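Local coordinates for CS1 fimbrial subunit A (Escherichia coli, PDB 4HJI), which is the pilin subunit of CS1 fimbriae, polar surface filaments that enable enterotoxigenic bacteria to colonize the epithelium of specific host organs, at residues V92-K97 and S123-S128. Numbering follows the deposited sequence. Where two conformers were deposited one is given.
Sequences VNFAGK and STQKLS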
loop_
_atom_site.group_PDB
_atom_site.type_symbol
_atom_site.label_atom_id
_atom_site.label_comp_id
_atom_site.label_asym_id
_atom_site.label_seq_id
_atom_site.Cartn_x
_atom_site.Cartn_y
_atom_site.Cartn_z
ATOM N N VAL A 92 -4.538 3.665 -2.335
ATOM C CA VAL A 92 -3.213 3.531 -1.767
ATOM C C VAL A 92 -2.304 4.606 -2.318
ATOM O O VAL A 92 -2.287 4.845 -3.530
ATOM C CB VAL A 92 -2.604 2.144 -2.081
ATOM C CG1 VAL A 92 -1.268 2.003 -1.390
ATOM C CG2 VAL A 92 -3.576 1.052 -1.698
ATOM N N ASN A 93 -1.631 5.319 -1.416
ATOM C CA ASN A 93 -0.699 6.376 -1.807
ATOM C C ASN A 93 0.693 5.953 -1.369
ATOM O O ASN A 93 0.854 5.350 -0.313
ATOM C CB ASN A 93 -1.003 7.732 -1.131
ATOM C CG ASN A 93 -2.273 8.399 -1.616
ATOM O OD1 ASN A 93 -3.172 7.773 -2.165
ATOM N ND2 ASN A 93 -2.338 9.707 -1.433
ATOM N N PHE A 94 1.688 6.269 -2.183
ATOM C CA PHE A 94 3.074 5.995 -1.846
ATOM C C PHE A 94 3.920 7.184 -2.235
ATOM O O PHE A 94 3.794 7.701 -3.347
ATOM C CB PHE A 94 3.602 4.735 -2.556
ATOM C CG PHE A 94 5.040 4.456 -2.253
ATOM C CD1 PHE A 94 6.012 4.549 -3.222
ATOM C CD2 PHE A 94 5.424 4.094 -0.961
ATOM C CE1 PHE A 94 7.347 4.299 -2.927
ATOM C CE2 PHE A 94 6.751 3.861 -0.655
ATOM C CZ PHE A 94 7.717 3.961 -1.629
ATOM N N ALA A 95 4.771 7.633 -1.314
ATOM C CA ALA A 95 5.644 8.769 -1.589
ATOM C C ALA A 95 4.851 9.959 -2.111
ATOM O O ALA A 95 5.331 10.690 -2.980
ATOM C CB ALA A 95 6.715 8.361 -2.599
ATOM N N GLY A 96 3.625 10.142 -1.605
ATOM C CA GLY A 96 2.794 11.291 -1.961
ATOM C C GLY A 96 2.130 11.209 -3.330
ATOM O O GLY A 96 1.612 12.205 -3.818
ATOM N N LYS A 97 2.153 10.028 -3.944
ATOM C CA LYS A 97 1.515 9.771 -5.239
ATOM C C LYS A 97 0.496 8.614 -5.101
ATOM O O LYS A 97 0.775 7.619 -4.451
ATOM C CB LYS A 97 2.590 9.395 -6.262
ATOM C CG LYS A 97 3.619 10.491 -6.508
ATOM C CD LYS A 97 5.057 10.000 -6.387
ATOM C CE LYS A 97 6.052 11.161 -6.298
ATOM N NZ LYS A 97 7.098 10.875 -5.251
ATOM N N SER A 123 15.283 7.914 1.976
ATOM C CA SER A 123 14.683 8.583 3.120
ATOM C C SER A 123 13.269 8.024 3.322
ATOM O O SER A 123 12.736 7.324 2.460
ATOM C CB SER A 123 14.618 10.093 2.878
ATOM O OG SER A 123 13.910 10.343 1.683
ATOM N N THR A 124 12.654 8.354 4.452
ATOM C CA THR A 124 11.337 7.817 4.775
ATOM C C THR A 124 10.272 8.263 3.776
ATOM O O THR A 124 10.172 9.454 3.445
ATOM C CB THR A 124 10.924 8.172 6.220
ATOM O OG1 THR A 124 11.906 7.651 7.116
ATOM C CG2 THR A 124 9.578 7.597 6.570
ATOM N N GLN A 125 9.498 7.281 3.313
ATOM C CA GLN A 125 8.378 7.461 2.408
ATOM C C GLN A 125 7.101 6.934 3.042
ATOM O O GLN A 125 7.061 5.828 3.621
ATOM C CB GLN A 125 8.612 6.735 1.096
ATOM C CG GLN A 125 9.983 6.963 0.481
ATOM C CD GLN A 125 10.222 8.399 0.046
ATOM O OE1 GLN A 125 11.366 8.869 0.038
ATOM N NE2 GLN A 125 9.156 9.106 -0.308
ATOM N N LYS A 126 6.037 7.710 2.918
ATOM C CA LYS A 126 4.755 7.326 3.472
ATOM C C LYS A 126 4.019 6.379 2.536
ATOM O O LYS A 126 3.872 6.659 1.349
ATOM C CB LYS A 126 3.922 8.570 3.787
ATOM C CG LYS A 126 4.550 9.392 4.889
ATOM C CD LYS A 126 3.770 10.653 5.248
ATOM C CE LYS A 126 4.448 11.369 6.409
ATOM N NZ LYS A 126 4.863 10.416 7.473
ATOM N N LEU A 127 3.573 5.249 3.079
ATOM C CA LEU A 127 2.647 4.366 2.411
ATOM C C LEU A 127 1.318 4.416 3.161
ATOM O O LEU A 127 1.259 4.044 4.333
ATOM C CB LEU A 127 3.202 2.935 2.399
ATOM C CG LEU A 127 2.269 1.866 1.832
ATOM C CD1 LEU A 127 2.012 2.033 0.337
ATOM C CD2 LEU A 127 2.856 0.487 2.080
ATOM N N SER A 128 0.255 4.897 2.517
ATOM C CA SER A 128 -1.057 5.057 3.184
ATOM C C SER A 128 -2.177 4.284 2.486
ATOM O O SER A 128 -2.289 4.309 1.254
ATOM C CB SER A 128 -1.467 6.544 3.283
ATOM O OG SER A 128 -0.993 7.146 2.099
HETATM O O HOH W 1 2.059 8.697 0.430
#
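Phe94 and Leu127 face each other as a non-hydrogen-bonded pair; with their CB atoms already on the same face of the sheet, both turn CG anti to the backbone N (chi1 178° and 175°), which sets ring and isobutyl group beside each other. The ring crosses its neighbours at a slant: its CD2 lies 4.2 Å from Leu127 CD1, while CE2 approaches Gln125 CB to 3.8 Å. Ala95 CB rests over one ring face, displaced toward the rim. Leu127 CD1 also reaches back to Val92 CG1, 3.7 Å away, so the methyl bridges the valine and the ring. Thr57, Val59, Leu99 and Ile106 touch Phe94 as well; a serine in its place would probably open a gap among these side chains and leave Leu127 and Gln125 CB without the ring they pack on.

Strand segments 92-94 and 125-128 run antiparallel, 176° between their directions. Asn93 and Ser128 form a hydrogen-bonded pair, with Asn93 N to Ser128 O and Ser128 N to Asn93 O both 2.9 Å and nearly straight. On the face away from the Phe94 ring, Ser128 OG sits 3.3 Å from Asn93 CB.

Beyond Phe94 the chain turns sharply, yet Ala95 N still donates to Lys126 O at 3.0 Å. That carbonyl has a second donor, a water that in turn accepts from Gly96 N, so the turn remains tied to the neighbouring strand. Two backbone bonds between Phe94 and Lys97 close the turn, and Lys97 NZ folds back to donate to Ala95 O while forming a salt bridge with Asp110.

Strand 119-131 lies between strands 87-94 and 49-61, and its bonds continue to Thr57 and Ile55 on the far side. The contact thus joins the first strand of a hairpin (strands 87-94 and 97-98, closed by a type I' turn from Phe94 to Lys97) to strand 119-131, an antiparallel pairing within the immunoglobulin-like beta sandwich characteristic of chaperone-usher pilins.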